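Local coordinates for P43 (Trichuris muris, PDB 6QIX), which is secreted in abundance by the whipworm, tethers to matrix and inhibits the function of interleukin-13, at residues P193-S198 with R247-K252. Numbering follows the deposited sequence. Where two conformers were deposited one is given.
Sequences PPSEWS and RVKCMK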
loop_
_atom_site.group_PDB
_atom_site.type_symbol
_atom_site.label_atom_id
_atom_site.label_comp_id
_atom_site.label_asym_id
_atom_site.label_seq_id
_atom_site.Cartn_x
_atom_site.Cartn_y
_atom_site.Cartn_z
ATOM N N PRO A 193 15.602 6.136 14.864
ATOM C CA PRO A 193 16.263 5.803 13.608
ATOM C C PRO A 193 15.639 4.570 12.980
ATOM O O PRO A 193 15.265 3.625 13.690
ATOM C CB PRO A 193 17.720 5.545 14.014
ATOM C CG PRO A 193 17.757 5.498 15.504
ATOM C CD PRO A 193 16.514 6.141 16.020
ATOM N N PRO A 194 15.485 4.539 11.657
ATOM C CA PRO A 194 14.993 3.298 11.012
ATOM C C PRO A 194 15.943 2.124 11.238
ATOM O O PRO A 194 17.164 2.296 11.337
ATOM C CB PRO A 194 14.949 3.648 9.524
ATOM C CG PRO A 194 15.121 5.100 9.441
ATOM C CD PRO A 194 15.800 5.587 10.674
ATOM N N SER A 195 15.373 0.933 11.312
ATOM C CA SER A 195 16.184 -0.269 11.349
ATOM C C SER A 195 16.917 -0.415 10.031
ATOM O O SER A 195 16.619 0.275 9.063
ATOM C CB SER A 195 15.322 -1.506 11.604
ATOM O OG SER A 195 14.430 -1.756 10.530
ATOM N N GLU A 196 17.853 -1.364 9.979
ATOM C CA GLU A 196 18.327 -1.874 8.696
ATOM C C GLU A 196 17.276 -2.823 8.134
ATOM O O GLU A 196 16.301 -3.181 8.819
ATOM C CB GLU A 196 19.606 -2.679 8.852
ATOM C CG GLU A 196 20.754 -1.861 9.499
ATOM C CD GLU A 196 21.195 -0.685 8.678
ATOM O OE1 GLU A 196 20.892 -0.552 7.477
ATOM O OE2 GLU A 196 21.905 0.187 9.280
ATOM N N TRP A 197 17.446 -3.206 6.870
ATOM C CA TRP A 197 16.571 -4.234 6.305
ATOM C C TRP A 197 16.780 -5.547 7.048
ATOM O O TRP A 197 17.905 -5.906 7.382
ATOM C CB TRP A 197 16.852 -4.466 4.806
ATOM C CG TRP A 197 16.416 -3.347 3.918
ATOM C CD1 TRP A 197 17.213 -2.483 3.232
ATOM C CD2 TRP A 197 15.054 -2.979 3.609
ATOM N NE1 TRP A 197 16.424 -1.582 2.545
ATOM C CE2 TRP A 197 15.103 -1.874 2.764
ATOM C CE3 TRP A 197 13.795 -3.459 4.020
ATOM C CZ2 TRP A 197 13.956 -1.252 2.282
ATOM C CZ3 TRP A 197 12.651 -2.838 3.540
ATOM C CH2 TRP A 197 12.748 -1.735 2.699
ATOM N N SER A 198 15.686 -6.282 7.272
ATOM C CA SER A 198 15.797 -7.628 7.800
ATOM C C SER A 198 16.341 -8.589 6.739
ATOM O O SER A 198 16.525 -8.245 5.592
ATOM C CB SER A 198 14.451 -8.174 8.261
ATOM O OG SER A 198 13.586 -8.442 7.133
ATOM N N ARG A 247 12.018 -8.510 2.706
ATOM C CA ARG A 247 12.637 -7.875 3.865
ATOM C C ARG A 247 11.748 -6.762 4.389
ATOM O O ARG A 247 10.991 -6.145 3.640
ATOM C CB ARG A 247 14.001 -7.299 3.502
ATOM C CG ARG A 247 14.918 -8.274 2.763
ATOM C CD ARG A 247 16.157 -7.514 2.237
ATOM N NE ARG A 247 17.090 -8.361 1.484
ATOM C CZ ARG A 247 18.018 -9.170 2.010
ATOM N NH1 ARG A 247 18.155 -9.254 3.292
ATOM N NH2 ARG A 247 18.808 -9.914 1.220
ATOM N N VAL A 248 11.897 -6.479 5.678
ATOM C CA VAL A 248 11.186 -5.372 6.314
ATOM C C VAL A 248 12.175 -4.396 6.946
ATOM O O VAL A 248 13.264 -4.758 7.413
ATOM C CB VAL A 248 10.167 -5.849 7.366
ATOM C CG1 VAL A 248 9.043 -6.783 6.757
ATOM C CG2 VAL A 248 10.870 -6.586 8.465
ATOM N N LYS A 249 11.726 -3.149 6.997
ATOM C CA LYS A 249 12.430 -2.053 7.677
ATOM C C LYS A 249 11.431 -1.309 8.542
ATOM O O LYS A 249 10.326 -1.022 8.085
ATOM C CB LYS A 249 13.033 -1.102 6.652
ATOM C CG LYS A 249 13.810 0.042 7.232
ATOM C CD LYS A 249 14.508 0.850 6.149
ATOM C CE LYS A 249 15.710 0.106 5.592
ATOM N NZ LYS A 249 16.737 1.007 5.008
ATOM N N CYS A 250 11.817 -1.031 9.779
ATOM C CA CYS A 250 10.912 -0.536 10.821
ATOM C C CYS A 250 11.287 0.887 11.161
ATOM O O CYS A 250 12.475 1.188 11.276
ATOM C CB CYS A 250 11.042 -1.313 12.173
ATOM S SG CYS A 250 11.406 -3.009 12.097
ATOM N N MET A 251 10.268 1.723 11.423
ATOM C CA MET A 251 10.433 2.990 12.132
ATOM C C MET A 251 9.431 3.005 13.268
ATOM O O MET A 251 8.239 2.766 13.046
ATOM C CB MET A 251 10.216 4.160 11.202
ATOM C CG MET A 251 11.440 4.481 10.379
ATOM S SD MET A 251 11.044 5.874 9.348
ATOM C CE MET A 251 10.660 7.108 10.570
ATOM N N LYS A 252 9.903 3.319 14.472
ATOM C CA LYS A 252 9.091 3.190 15.675
ATOM C C LYS A 252 9.101 4.484 16.471
ATOM O O LYS A 252 10.129 5.164 16.560
ATOM C CB LYS A 252 9.599 2.028 16.556
ATOM C CG LYS A 252 8.733 1.786 17.803
ATOM C CD LYS A 252 9.210 0.541 18.600
ATOM C CE LYS A 252 9.000 0.723 20.107
ATOM N NZ LYS A 252 8.538 -0.549 20.765
HETATM O O HOH W 1 12.804 3.161 14.944
HETATM O O HOH W 2 17.898 2.269 7.436
#
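S195 and C250 pair through two hydrogen bonds, one of them made by a side chain: S195 N donates to C250 O (2.9 Å), and C250 N returns a nearly straight bond to S195 OG (2.8 Å). S198 repeats the pattern with V248: its N donates to V248 O, while its OG accepts V248 N at 3.0 Å. In both serines OG sits between the backbone N and the carbonyl carbon (chi1 65° and 70°), and this hydroxyl takes the strand N-H that a carbonyl would accept in a regular antiparallel sheet. S195 OG also donates to E196 O. R247 NH1 meets S198 O in the guanidinium plane, on a carbonyl lone pair (3.0 Å), while its NH2 forms a salt bridge with D273.

The aliphatic chain of K249 crosses W197 at about a right angle. K249 CE lies 3.5 Å from the centroid of the five-membered ring of W197, 11° off its normal, and K249 NZ makes a cation-pi contact 4.0 Å from the same centroid; K267 makes another with the same indole. P194 and M251 lie side by side, pointing the same way, with P194 CB 3.7 Å from M251 CG.

The irregular segment 193-198 thus runs antiparallel to strand 246-252, which pairs in turn with 262-268. With its tryptophan in cation-pi contact with two lysines, segment 193-198 resembles the rippled first strand of a thrombospondin type 1 repeat.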